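Local structure of glycerol dehydratase (Clostridium butyricum, 1R9D) at residues E28-I33 with N61-I66; S75-K78 with S83-F86; L342-Q347 with D386-R391; L390-L395 with P403-D408; N477-K482 with E577-L582. The protein is a B12-independent glycerol dehydratase, a lyase of the glycyl-radical enzyme family that probably removes water from glycerol by radical chemistry. All coordinates share one frame; numbering follows the deposited sequence.

Contact 1: E28-I33 with N61-I66; sequences ESERAI and NIPITI
E30 and R31, in the first turn of helix 30-40, are met by I62 and P63, where the chain has just left helix 47-61. The central pair is E30 with P63. Their side chains pass at a slant, and the aliphatic part of the glutamate abuts the CG-CD edge of the proline ring: E30 CG is 3.4 Å from P63 CD and equally close to P63 CG. One step nearer the backbone, I62 CD1 fills the angle between the two helix residues, 3.5 Å from E30 CB and 3.6 Å from R31 N. With I62 CG1 anti to the backbone N (chi1 -168°) and a bend at the next bond, CD1 comes up to the helix although the side chain sets out obliquely.

The next shell is polar. E30 is bent at chi2 (70°), so that its methylene groups stay on the proline while its carboxylate turns off to a salt bridge between OE2 and K78 NZ. R31 touches I62 CD1 with CB at 4.2 Å, then runs extended from CG to NE away from the contact, to a salt bridge with E88 and hydrogen bonds to the carbonyls of I276 and V85. Farther back, I62 O accepts from R221 NH1, and I62 also packs on Y218 of helix 197-230.

Carbon thus carries the direct meeting, while the charged ends answer to partners beyond it. The general lesson is that a glutamate can lend its stem to an apolar surface without burying its charge there, the paired lysine probably keeping the carboxylate ionised.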
# COMPACT_ATOMS: atom_id res chain seq x y z
N GLU A 28 -9.16 9.45 -29.02
CA GLU A 28 -8.87 10.83 -28.67
C GLU A 28 -7.86 10.86 -27.53
O GLU A 28 -7.74 9.89 -26.77
CB GLU A 28 -10.17 11.56 -28.31
CG GLU A 28 -10.99 11.87 -29.58
CD GLU A 28 -12.37 12.45 -29.32
OE1 GLU A 28 -12.62 12.96 -28.21
OE2 GLU A 28 -13.21 12.40 -30.25
N SER A 29 -7.11 11.96 -27.41
CA SER A 29 -6.07 12.05 -26.39
C SER A 29 -6.31 12.99 -25.20
O SER A 29 -5.51 12.99 -24.27
CB SER A 29 -4.74 12.41 -27.05
OG SER A 29 -4.85 13.62 -27.78
N GLU A 30 -7.38 13.78 -25.23
CA GLU A 30 -7.65 14.71 -24.14
C GLU A 30 -7.54 14.09 -22.74
O GLU A 30 -6.78 14.58 -21.90
CB GLU A 30 -9.04 15.32 -24.31
CG GLU A 30 -9.14 16.51 -25.28
CD GLU A 30 -8.97 16.11 -26.73
OE1 GLU A 30 -9.37 14.98 -27.10
OE2 GLU A 30 -8.45 16.94 -27.52
N ARG A 31 -8.29 13.03 -22.48
CA ARG A 31 -8.23 12.42 -21.16
C ARG A 31 -6.82 11.98 -20.77
O ARG A 31 -6.38 12.24 -19.64
CB ARG A 31 -9.17 11.21 -21.06
CG ARG A 31 -9.21 10.63 -19.63
CD ARG A 31 -9.97 9.31 -19.55
NE ARG A 31 -10.01 8.79 -18.18
CZ ARG A 31 -9.00 8.20 -17.56
NH1 ARG A 31 -7.84 8.03 -18.17
NH2 ARG A 31 -9.15 7.77 -16.31
N ALA A 32 -6.11 11.34 -21.69
CA ALA A 32 -4.76 10.86 -21.41
C ALA A 32 -3.83 11.99 -20.99
O ALA A 32 -3.03 11.85 -20.06
CB ALA A 32 -4.19 10.16 -22.64
N ILE A 33 -3.94 13.12 -21.69
CA ILE A 33 -3.10 14.27 -21.37
C ILE A 33 -3.44 14.83 -19.99
O ILE A 33 -2.54 15.15 -19.21
CB ILE A 33 -3.28 15.38 -22.45
CG1 ILE A 33 -2.42 15.07 -23.68
CG2 ILE A 33 -2.85 16.74 -21.89
CD1 ILE A 33 -2.67 13.73 -24.31
N ASN A 61 -11.65 19.95 -17.11
CA ASN A 61 -11.03 20.37 -18.37
C ASN A 61 -11.28 19.56 -19.64
O ASN A 61 -10.89 19.98 -20.73
CB ASN A 61 -9.52 20.48 -18.15
CG ASN A 61 -9.18 21.47 -17.04
OD1 ASN A 61 -9.27 22.68 -17.23
ND2 ASN A 61 -8.80 20.95 -15.88
N ILE A 62 -11.93 18.40 -19.52
CA ILE A 62 -12.20 17.57 -20.69
C ILE A 62 -13.20 18.28 -21.60
O ILE A 62 -14.15 18.91 -21.13
CB ILE A 62 -12.79 16.19 -20.26
CG1 ILE A 62 -12.81 15.22 -21.44
CG2 ILE A 62 -14.19 16.38 -19.72
CD1 ILE A 62 -11.45 14.65 -21.81
N PRO A 63 -13.00 18.20 -22.93
CA PRO A 63 -13.94 18.86 -23.85
C PRO A 63 -15.38 18.39 -23.62
O PRO A 63 -15.62 17.22 -23.34
CB PRO A 63 -13.41 18.45 -25.22
CG PRO A 63 -11.95 18.39 -24.99
CD PRO A 63 -11.85 17.65 -23.66
N ILE A 64 -16.31 19.32 -23.74
CA ILE A 64 -17.73 19.06 -23.56
C ILE A 64 -18.40 19.16 -24.93
O ILE A 64 -17.96 19.93 -25.78
CB ILE A 64 -18.35 20.12 -22.60
CG1 ILE A 64 -17.72 19.98 -21.22
CG2 ILE A 64 -19.85 19.95 -22.51
CD1 ILE A 64 -17.85 18.60 -20.63
N THR A 65 -19.45 18.37 -25.15
CA THR A 65 -20.14 18.40 -26.44
C THR A 65 -21.62 18.10 -26.34
O THR A 65 -22.04 17.17 -25.65
CB THR A 65 -19.54 17.38 -27.44
OG1 THR A 65 -18.15 17.65 -27.66
CG2 THR A 65 -20.27 17.46 -28.78
N ILE A 66 -22.42 18.90 -27.04
CA ILE A 66 -23.85 18.69 -27.10
C ILE A 66 -24.12 18.51 -28.59
O ILE A 66 -23.94 19.44 -29.38
CB ILE A 66 -24.65 19.90 -26.55
CG1 ILE A 66 -24.41 20.02 -25.04
CG2 ILE A 66 -26.14 19.71 -26.83
CD1 ILE A 66 -25.29 21.04 -24.34

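Contact 2: S75-K78 with S83-F86; sequences SLTK and SQVF
The long loop between helix 47-61 and helix 92-97 folds back on itself here, bringing L76 and T77 up to S83 and Q84 with only four residues between the two segments. The tie is one side-chain-to-backbone hydrogen bond. Q84 NE2 donates to L76 O at 3.0 Å, with a nearly straight N-H...O angle of 164°. The donor lies in the carbonyl plane and the acceptor lies close to the plane of the Q84 amide, so the two flat groups are well aligned for the bond. The glutamine reaches this carbonyl by bending at chi2 (-70°), which brings its amide back toward the facing segment.

T77 adds an apolar contact beside this bond. Its CG2 methyl rests 3.8 Å from Q84 NE2 and 3.9 Å from S83 N, and the side chains of T77 and Q84 run past each other in opposite directions. Its hydroxyl takes no part in this packing and is hydrogen-bonded with E79 O, two residues on. The S83 side chain sets out away from segment 75-78, and its OG donates to Q84 O at 2.8 Å, in the carbonyl plane and on a lone pair.

The other end of the Q84 amide is used as well: OE1 accepts from R31 N at the start of helix 30-40, while L76 packs on A272, N275 and I276 of helix 260-277. With NE2 giving and OE1 receiving, both ends of this buried amide are engaged. The rotation of the amide is thereby fixed, and a single glutamine bridges the loop to the beginning of a helix.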
# COMPACT_ATOMS: atom_id res chain seq x y z
N SER A 75 -21.44 13.83 -23.49
CA SER A 75 -20.64 13.08 -24.45
C SER A 75 -19.21 12.95 -23.95
O SER A 75 -18.59 13.94 -23.55
CB SER A 75 -20.64 13.78 -25.81
OG SER A 75 -21.95 13.84 -26.35
N LEU A 76 -18.68 11.73 -24.00
CA LEU A 76 -17.33 11.45 -23.54
C LEU A 76 -16.25 11.76 -24.55
O LEU A 76 -15.08 11.90 -24.20
CB LEU A 76 -17.22 9.98 -23.12
CG LEU A 76 -18.24 9.46 -22.10
CD1 LEU A 76 -17.81 8.08 -21.63
CD2 LEU A 76 -18.32 10.41 -20.91
N THR A 77 -16.63 11.85 -25.83
CA THR A 77 -15.69 12.15 -26.90
C THR A 77 -16.32 13.13 -27.88
O THR A 77 -17.54 13.18 -28.00
CB THR A 77 -15.27 10.86 -27.67
OG1 THR A 77 -16.44 10.16 -28.12
CG2 THR A 77 -14.44 9.95 -26.78
N LYS A 78 -15.49 13.91 -28.55
CA LYS A 78 -15.97 14.88 -29.53
C LYS A 78 -16.64 14.17 -30.70
O LYS A 78 -17.73 14.55 -31.13
CB LYS A 78 -14.80 15.75 -30.01
CG LYS A 78 -14.15 16.56 -28.88
CD LYS A 78 -12.90 17.29 -29.34
CE LYS A 78 -11.79 16.31 -29.72
NZ LYS A 78 -10.51 17.01 -30.08
N SER A 83 -13.30 6.61 -28.46
CA SER A 83 -12.70 6.23 -27.19
C SER A 83 -11.57 7.11 -26.67
O SER A 83 -10.71 7.56 -27.43
CB SER A 83 -12.20 4.78 -27.29
OG SER A 83 -11.44 4.39 -26.16
N GLN A 84 -11.57 7.34 -25.36
CA GLN A 84 -10.50 8.10 -24.71
C GLN A 84 -9.46 7.05 -24.37
O GLN A 84 -9.69 5.85 -24.56
CB GLN A 84 -10.99 8.78 -23.42
CG GLN A 84 -11.96 9.95 -23.59
CD GLN A 84 -11.31 11.20 -24.18
OE1 GLN A 84 -10.10 11.35 -24.17
NE2 GLN A 84 -12.14 12.10 -24.70
N VAL A 85 -8.32 7.49 -23.84
CA VAL A 85 -7.23 6.59 -23.47
C VAL A 85 -7.06 6.55 -21.95
O VAL A 85 -7.15 7.59 -21.28
CB VAL A 85 -5.91 7.05 -24.13
CG1 VAL A 85 -4.75 6.18 -23.68
CG2 VAL A 85 -6.06 6.99 -25.64
N PHE A 86 -6.82 5.35 -21.42
CA PHE A 86 -6.65 5.15 -19.98
C PHE A 86 -5.27 4.55 -19.71
O PHE A 86 -5.13 3.36 -19.41
CB PHE A 86 -7.77 4.22 -19.46
CG PHE A 86 -9.14 4.81 -19.58
CD1 PHE A 86 -9.72 5.04 -20.83
CD2 PHE A 86 -9.85 5.20 -18.45
CE1 PHE A 86 -10.96 5.66 -20.94
CE2 PHE A 86 -11.09 5.81 -18.55
CZ PHE A 86 -11.65 6.04 -19.80

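Contact 3: L342-Q347 with D386-R391; sequences LIVGGQ and DEFLLR
The ring of F388 is the flat group here, and it meets V344 and G345 with its outermost atom. V344 O sits at the ring edge, near its plane, 3.8 Å from F388 CZ. G345 CA comes in obliquely at 3.8 Å from the same CZ and 4.1 Å from CE2, while the V344 methyl CG2 completes the group at 4.0 Å from CZ. A carbonyl oxygen facing the edge of a ring looks toward its C-H hydrogens, an arrangement likely to be mildly favourable.

F388 reaches this far because CG stands anti to the backbone N (chi1 -179°), sending the ring toward strand 341-344. The side chains of V344 and F388 then meet at a slant. G345, with a positive phi of 84° and no side chain, presents bare backbone to the ring. That backbone is held by polar partners: G345 N donates to D289 OD2, and R287 NH2 bonds to both G345 O and Q347 O. V344 also packs on A362 of helix 357-369, and F388 on T355.

Strand 341-344 is an outermost strand of its sheet within this chain and runs parallel to strand 375-380, with which V344 shares backbone hydrogen bonds. Here F388 packs helix 386-397 on strand 341-344 and the backbone that follows it, consistent with the alpha/beta barrel of glycyl-radical enzymes in the pyruvate formate-lyase family.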
# COMPACT_ATOMS: atom_id res chain seq x y z
N LEU A 342 -28.97 -4.18 -19.56
CA LEU A 342 -30.13 -3.54 -18.95
C LEU A 342 -31.22 -4.60 -18.98
O LEU A 342 -31.55 -5.13 -20.03
CB LEU A 342 -30.54 -2.30 -19.76
CG LEU A 342 -31.66 -1.41 -19.21
CD1 LEU A 342 -31.53 0.00 -19.79
CD2 LEU A 342 -33.01 -2.02 -19.55
N ILE A 343 -31.78 -4.92 -17.81
CA ILE A 343 -32.79 -5.97 -17.73
C ILE A 343 -34.14 -5.47 -17.21
O ILE A 343 -34.21 -4.53 -16.42
CB ILE A 343 -32.26 -7.11 -16.82
CG1 ILE A 343 -33.10 -8.38 -16.98
CG2 ILE A 343 -32.26 -6.67 -15.37
CD1 ILE A 343 -32.35 -9.63 -16.57
N VAL A 344 -35.23 -6.08 -17.69
CA VAL A 344 -36.55 -5.70 -17.23
C VAL A 344 -37.39 -6.92 -16.86
O VAL A 344 -37.10 -8.04 -17.29
CB VAL A 344 -37.31 -4.83 -18.28
CG1 VAL A 344 -36.52 -3.57 -18.57
CG2 VAL A 344 -37.56 -5.63 -19.56
N GLY A 345 -38.41 -6.69 -16.05
CA GLY A 345 -39.28 -7.78 -15.62
C GLY A 345 -38.71 -8.51 -14.42
O GLY A 345 -37.71 -8.09 -13.84
N GLY A 346 -39.34 -9.63 -14.06
CA GLY A 346 -38.87 -10.40 -12.93
C GLY A 346 -39.73 -10.19 -11.70
O GLY A 346 -40.84 -9.67 -11.80
N GLN A 347 -39.24 -10.59 -10.54
CA GLN A 347 -39.99 -10.43 -9.30
C GLN A 347 -39.31 -9.45 -8.37
O GLN A 347 -38.16 -9.06 -8.60
CB GLN A 347 -40.16 -11.80 -8.62
CG GLN A 347 -38.86 -12.55 -8.36
CD GLN A 347 -39.09 -14.01 -7.98
OE1 GLN A 347 -39.61 -14.32 -6.91
NE2 GLN A 347 -38.69 -14.92 -8.86
N ASP A 386 -48.19 -13.76 -19.12
CA ASP A 386 -48.11 -14.25 -20.50
C ASP A 386 -47.87 -13.13 -21.50
O ASP A 386 -47.08 -13.28 -22.43
CB ASP A 386 -49.40 -15.00 -20.89
CG ASP A 386 -49.60 -16.27 -20.09
OD1 ASP A 386 -48.60 -16.94 -19.76
OD2 ASP A 386 -50.77 -16.61 -19.80
N GLU A 387 -48.55 -12.01 -21.30
CA GLU A 387 -48.39 -10.88 -22.21
C GLU A 387 -46.96 -10.35 -22.26
O GLU A 387 -46.51 -9.85 -23.28
CB GLU A 387 -49.34 -9.74 -21.81
CG GLU A 387 -49.14 -9.24 -20.40
CD GLU A 387 -50.09 -9.88 -19.39
OE1 GLU A 387 -50.38 -11.09 -19.51
OE2 GLU A 387 -50.52 -9.15 -18.47
N PHE A 388 -46.24 -10.47 -21.14
CA PHE A 388 -44.86 -10.00 -21.08
C PHE A 388 -43.95 -10.90 -21.90
O PHE A 388 -43.16 -10.43 -22.71
CB PHE A 388 -44.38 -9.95 -19.62
CG PHE A 388 -42.97 -9.45 -19.47
CD1 PHE A 388 -42.64 -8.14 -19.79
CD2 PHE A 388 -41.97 -10.30 -18.99
CE1 PHE A 388 -41.33 -7.67 -19.64
CE2 PHE A 388 -40.65 -9.84 -18.84
CZ PHE A 388 -40.33 -8.53 -19.16
N LEU A 389 -44.05 -12.21 -21.67
CA LEU A 389 -43.24 -13.16 -22.41
C LEU A 389 -43.54 -13.07 -23.91
O LEU A 389 -42.64 -13.17 -24.74
CB LEU A 389 -43.49 -14.59 -21.90
CG LEU A 389 -42.70 -15.70 -22.60
CD1 LEU A 389 -41.21 -15.36 -22.60
CD2 LEU A 389 -42.95 -17.02 -21.89
N LEU A 390 -44.82 -12.88 -24.26
CA LEU A 390 -45.19 -12.79 -25.66
C LEU A 390 -44.62 -11.52 -26.29
O LEU A 390 -44.21 -11.53 -27.45
CB LEU A 390 -46.71 -12.83 -25.82
CG LEU A 390 -47.32 -14.22 -25.58
CD1 LEU A 390 -48.84 -14.14 -25.63
CD2 LEU A 390 -46.79 -15.19 -26.64
N ARG A 391 -44.59 -10.43 -25.53
CA ARG A 391 -44.05 -9.18 -26.05
C ARG A 391 -42.55 -9.35 -26.28
O ARG A 391 -42.00 -8.84 -27.25
CB ARG A 391 -44.30 -8.03 -25.07
CG ARG A 391 -43.97 -6.66 -25.64
CD ARG A 391 -44.82 -6.35 -26.87
NE ARG A 391 -44.70 -4.95 -27.28
CZ ARG A 391 -45.26 -4.44 -28.37
NH1 ARG A 391 -45.98 -5.21 -29.18
NH2 ARG A 391 -45.12 -3.15 -28.65

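Contact 4: L390-L395 with P403-D408; sequences LRAAEL and PAYYND
A392 and L395 of helix 386-397 pack on P403 and Y405, joining the helix of a beta-alpha-beta unit (strand 375-380, helix 386-397, strand 404-407) to the strand that follows it. Three orientations define the interface. L395 and P403 meet at an angle, with L395 CD2 laid 3.7 Å from P403 CD. The leucine chain leaves with CG opposite the backbone N (chi1 175°), which aims it at the proline. A392 points its methyl toward the second segment, where CB is 4.2 Å from P403 CG and 3.8 Å from Y405 CE2; the methyl approaches the tyrosine ring obliquely. Y405 itself starts off along the flank of the contact, yet its long ring brings the phenol end back to the helix.

P403 follows a cis peptide bond and leads directly into the strand. A404 and Y406 continue with backbone hydrogen bonds to strand 375-380, whereas Y405 makes its own to V734. L395 extends the apolar layer to L376 and to L363, A366 and V367 of helix 357-369. Y405 packs in turn on I723 and F727 of helix 712-728.

The remote side of the helix is polar: R391 NH1 makes a salt bridge with E394 OE2 at 2.9 Å, a turn along. At the inner side, the Y405 hydroxyl is hydrogen-bonded with T396 OG1, and Y405 OH lies 3.2 Å from A392 O.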
# COMPACT_ATOMS: atom_id res chain seq x y z
N LEU A 390 -44.82 -12.88 -24.26
CA LEU A 390 -45.19 -12.79 -25.66
C LEU A 390 -44.62 -11.52 -26.29
O LEU A 390 -44.21 -11.53 -27.45
CB LEU A 390 -46.71 -12.83 -25.82
CG LEU A 390 -47.32 -14.22 -25.58
CD1 LEU A 390 -48.84 -14.14 -25.63
CD2 LEU A 390 -46.79 -15.19 -26.64
N ARG A 391 -44.59 -10.43 -25.53
CA ARG A 391 -44.05 -9.18 -26.05
C ARG A 391 -42.55 -9.35 -26.28
O ARG A 391 -42.00 -8.84 -27.25
CB ARG A 391 -44.30 -8.03 -25.07
CG ARG A 391 -43.97 -6.66 -25.64
CD ARG A 391 -44.82 -6.35 -26.87
NE ARG A 391 -44.70 -4.95 -27.28
CZ ARG A 391 -45.26 -4.44 -28.37
NH1 ARG A 391 -45.98 -5.21 -29.18
NH2 ARG A 391 -45.12 -3.15 -28.65
N ALA A 392 -41.89 -10.07 -25.38
CA ALA A 392 -40.46 -10.31 -25.53
C ALA A 392 -40.25 -11.14 -26.80
O ALA A 392 -39.31 -10.90 -27.56
CB ALA A 392 -39.91 -11.05 -24.31
N ALA A 393 -41.13 -12.11 -27.02
CA ALA A 393 -41.04 -12.95 -28.20
C ALA A 393 -41.20 -12.11 -29.47
O ALA A 393 -40.53 -12.37 -30.46
CB ALA A 393 -42.12 -14.04 -28.16
N GLU A 394 -42.07 -11.11 -29.43
CA GLU A 394 -42.27 -10.22 -30.57
C GLU A 394 -40.97 -9.49 -30.89
O GLU A 394 -40.64 -9.26 -32.06
CB GLU A 394 -43.34 -9.16 -30.28
CG GLU A 394 -44.78 -9.59 -30.40
CD GLU A 394 -45.71 -8.40 -30.57
OE1 GLU A 394 -45.78 -7.84 -31.68
OE2 GLU A 394 -46.37 -8.02 -29.58
N LEU A 395 -40.26 -9.09 -29.85
CA LEU A 395 -38.99 -8.39 -30.03
C LEU A 395 -37.98 -9.33 -30.68
O LEU A 395 -37.26 -8.95 -31.60
CB LEU A 395 -38.44 -7.89 -28.69
CG LEU A 395 -37.05 -7.25 -28.73
CD1 LEU A 395 -37.03 -6.07 -29.70
CD2 LEU A 395 -36.68 -6.80 -27.33
N PRO A 403 -34.52 -10.11 -26.94
CA PRO A 403 -33.71 -9.84 -25.75
C PRO A 403 -33.09 -11.14 -25.27
O PRO A 403 -33.44 -12.22 -25.75
CB PRO A 403 -34.74 -9.33 -24.76
CG PRO A 403 -35.90 -10.26 -25.03
CD PRO A 403 -35.94 -10.30 -26.56
N ALA A 404 -32.15 -11.05 -24.34
CA ALA A 404 -31.55 -12.25 -23.77
C ALA A 404 -32.53 -12.64 -22.66
O ALA A 404 -33.08 -11.75 -22.00
CB ALA A 404 -30.18 -11.94 -23.18
N TYR A 405 -32.78 -13.94 -22.48
CA TYR A 405 -33.71 -14.42 -21.45
C TYR A 405 -32.96 -15.05 -20.29
O TYR A 405 -32.03 -15.82 -20.51
CB TYR A 405 -34.68 -15.46 -22.04
CG TYR A 405 -35.55 -14.94 -23.17
CD1 TYR A 405 -35.04 -14.78 -24.46
CD2 TYR A 405 -36.88 -14.59 -22.94
CE1 TYR A 405 -35.84 -14.29 -25.49
CE2 TYR A 405 -37.69 -14.09 -23.97
CZ TYR A 405 -37.16 -13.94 -25.24
OH TYR A 405 -37.95 -13.45 -26.26
N TYR A 406 -33.36 -14.71 -19.07
CA TYR A 406 -32.71 -15.24 -17.86
C TYR A 406 -33.71 -15.91 -16.93
O TYR A 406 -34.81 -15.40 -16.71
CB TYR A 406 -31.97 -14.13 -17.13
CG TYR A 406 -30.87 -13.54 -17.98
CD1 TYR A 406 -31.14 -12.50 -18.87
CD2 TYR A 406 -29.59 -14.06 -17.93
CE1 TYR A 406 -30.14 -12.01 -19.71
CE2 TYR A 406 -28.58 -13.58 -18.76
CZ TYR A 406 -28.87 -12.55 -19.65
OH TYR A 406 -27.89 -12.08 -20.48
N ASN A 407 -33.30 -17.04 -16.37
CA ASN A 407 -34.15 -17.85 -15.50
C ASN A 407 -34.05 -17.60 -14.00
O ASN A 407 -33.10 -18.04 -13.35
CB ASN A 407 -33.86 -19.33 -15.81
CG ASN A 407 -34.83 -20.27 -15.13
OD1 ASN A 407 -35.86 -19.86 -14.61
ND2 ASN A 407 -34.50 -21.57 -15.15
N ASP A 408 -35.03 -16.90 -13.45
CA ASP A 408 -35.09 -16.60 -12.01
C ASP A 408 -35.04 -17.87 -11.17
O ASP A 408 -34.43 -17.91 -10.10
CB ASP A 408 -36.42 -15.91 -11.68
CG ASP A 408 -36.40 -14.41 -11.90
OD1 ASP A 408 -35.54 -13.91 -12.67
OD2 ASP A 408 -37.27 -13.74 -11.31

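Contact 5: N477-K482 with E577-L582; sequences NFEEMK and ELKKTL
F478 and E479, in the short 3-10 turn 478-480, pack against L578 and K579 of helix 575-583, joining a loop to a helix far from the centre of the chain. Just before the turn, N477 ND2 donates to E480 OE2 at 2.7 Å, tying the turn across its own span.

F478 comes next. Its ring is sent toward the helix with CG anti to the backbone N (chi1 -175°) and meets it by an edge: CE1 is 4.1 Å from L578 CD2, and CD1 is 4.1 Å from K579 CB, both partners lying near the ring plane. I461 and F568 also pack on this phenylalanine.

E479, bent at chi2, brings its carboxylate across the end of the extended K579 chain. The salt bridge is uneven, with K579 NZ 3.1 Å from E479 OE2 and only weakly bonded to OE1. NZ meets OE2 on the syn side, 33° out of the carboxylate plane. The ammonium also donates to a water that accepts from F478 N, linking lysine and turn a second time.

Past the turn, M481 packs on F568, and its SD lies in the plane of the F478 ring, 3.7 Å from CD2 on the edge opposite L578.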
# COMPACT_ATOMS: atom_id res chain seq x y z
N ASN A 477 1.43 -41.18 -19.50
CA ASN A 477 1.47 -41.23 -20.96
C ASN A 477 0.17 -41.84 -21.48
O ASN A 477 -0.24 -42.92 -21.03
CB ASN A 477 2.65 -42.08 -21.44
CG ASN A 477 3.99 -41.49 -21.04
OD1 ASN A 477 4.31 -40.36 -21.39
ND2 ASN A 477 4.77 -42.27 -20.29
N PHE A 478 -0.48 -41.15 -22.41
CA PHE A 478 -1.73 -41.62 -22.99
C PHE A 478 -1.60 -43.02 -23.58
O PHE A 478 -2.52 -43.84 -23.48
CB PHE A 478 -2.20 -40.64 -24.07
CG PHE A 478 -3.54 -40.97 -24.65
CD1 PHE A 478 -3.78 -40.81 -26.01
CD2 PHE A 478 -4.58 -41.43 -23.84
CE1 PHE A 478 -5.03 -41.10 -26.56
CE2 PHE A 478 -5.83 -41.72 -24.37
CZ PHE A 478 -6.06 -41.55 -25.73
N GLU A 479 -0.46 -43.29 -24.21
CA GLU A 479 -0.21 -44.59 -24.84
C GLU A 479 -0.27 -45.75 -23.86
O GLU A 479 -0.56 -46.88 -24.25
CB GLU A 479 1.16 -44.61 -25.52
CG GLU A 479 1.34 -43.56 -26.61
CD GLU A 479 1.95 -42.27 -26.08
OE1 GLU A 479 1.45 -41.74 -25.06
OE2 GLU A 479 2.92 -41.79 -26.70
N GLU A 480 -0.01 -45.47 -22.59
CA GLU A 480 -0.01 -46.51 -21.56
C GLU A 480 -1.32 -46.66 -20.80
O GLU A 480 -1.44 -47.55 -19.96
CB GLU A 480 1.11 -46.23 -20.56
CG GLU A 480 2.51 -46.30 -21.15
CD GLU A 480 3.55 -45.71 -20.23
OE1 GLU A 480 3.52 -46.03 -19.02
OE2 GLU A 480 4.41 -44.94 -20.71
N MET A 481 -2.30 -45.81 -21.09
CA MET A 481 -3.58 -45.88 -20.41
C MET A 481 -4.42 -47.06 -20.87
O MET A 481 -4.53 -47.34 -22.06
CB MET A 481 -4.37 -44.59 -20.62
CG MET A 481 -3.75 -43.39 -19.96
SD MET A 481 -4.75 -41.91 -20.19
CE MET A 481 -3.74 -40.71 -19.31
N LYS A 482 -5.03 -47.75 -19.90
CA LYS A 482 -5.86 -48.91 -20.21
C LYS A 482 -7.33 -48.67 -19.88
O LYS A 482 -8.18 -49.50 -20.22
CB LYS A 482 -5.35 -50.13 -19.43
CG LYS A 482 -3.92 -50.50 -19.76
CD LYS A 482 -3.45 -51.68 -18.90
CE LYS A 482 -1.98 -52.00 -19.17
NZ LYS A 482 -1.48 -53.07 -18.25
N GLU A 577 -2.44 -44.58 -31.59
CA GLU A 577 -2.94 -44.23 -32.91
C GLU A 577 -3.70 -42.91 -32.90
O GLU A 577 -3.54 -42.08 -33.79
CB GLU A 577 -3.85 -45.34 -33.44
CG GLU A 577 -3.14 -46.68 -33.63
CD GLU A 577 -4.05 -47.77 -34.17
OE1 GLU A 577 -5.05 -48.12 -33.50
OE2 GLU A 577 -3.75 -48.30 -35.26
N LEU A 578 -4.54 -42.71 -31.88
CA LEU A 578 -5.30 -41.48 -31.77
C LEU A 578 -4.36 -40.30 -31.55
O LEU A 578 -4.49 -39.27 -32.20
CB LEU A 578 -6.30 -41.56 -30.61
CG LEU A 578 -7.18 -40.32 -30.41
CD1 LEU A 578 -8.02 -40.09 -31.66
CD2 LEU A 578 -8.07 -40.51 -29.19
N LYS A 579 -3.41 -40.46 -30.64
CA LYS A 579 -2.46 -39.40 -30.36
C LYS A 579 -1.73 -38.95 -31.62
O LYS A 579 -1.61 -37.75 -31.89
CB LYS A 579 -1.44 -39.85 -29.30
CG LYS A 579 -0.38 -38.82 -28.96
CD LYS A 579 0.51 -39.30 -27.82
CE LYS A 579 1.64 -38.31 -27.54
NZ LYS A 579 2.46 -38.72 -26.36
N LYS A 580 -1.26 -39.91 -32.41
CA LYS A 580 -0.54 -39.59 -33.64
C LYS A 580 -1.44 -38.94 -34.67
O LYS A 580 -1.04 -37.99 -35.35
CB LYS A 580 0.10 -40.85 -34.23
CG LYS A 580 1.22 -41.41 -33.36
CD LYS A 580 1.89 -42.62 -34.00
CE LYS A 580 2.97 -43.19 -33.08
NZ LYS A 580 3.58 -44.42 -33.64
N THR A 581 -2.67 -39.43 -34.79
CA THR A 581 -3.62 -38.88 -35.75
C THR A 581 -3.94 -37.42 -35.43
O THR A 581 -3.97 -36.58 -36.32
CB THR A 581 -4.95 -39.68 -35.75
OG1 THR A 581 -4.67 -41.07 -35.93
CG2 THR A 581 -5.85 -39.20 -36.87
N LEU A 582 -4.17 -37.13 -34.16
CA LEU A 582 -4.49 -35.76 -33.77
C LEU A 582 -3.32 -34.83 -34.00
O LEU A 582 -3.49 -33.72 -34.51
CB LEU A 582 -4.92 -35.72 -32.30
CG LEU A 582 -6.21 -36.47 -31.99
CD1 LEU A 582 -6.43 -36.50 -30.48
CD2 LEU A 582 -7.38 -35.80 -32.69
O HOH W 1 0.80 -38.69 -23.75

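In the fold
The five contacts form two close pairs and an outlier. Contacts 1 and 2 have centres 6 Å apart and touch directly: E28 N lies 2.9 Å from S83 O, probably a hydrogen bond. Contacts 3 and 4, also 6 Å apart between centres, share L390 and R391 of helix 386-397 and reach the same sheet, where Q347 NE2 is bonded to D408 OD2 at 3.1 Å. The two pairs lie well apart, with centres 33 to 39 Å from each other. Contact 5 is remote, its centre 46 to 59 Å from the rest and on the opposite side of the chain's centre from contacts 1 and 2. G763, the predicted site of the glycyl radical, which is not present in this structure, belongs to none of these segments.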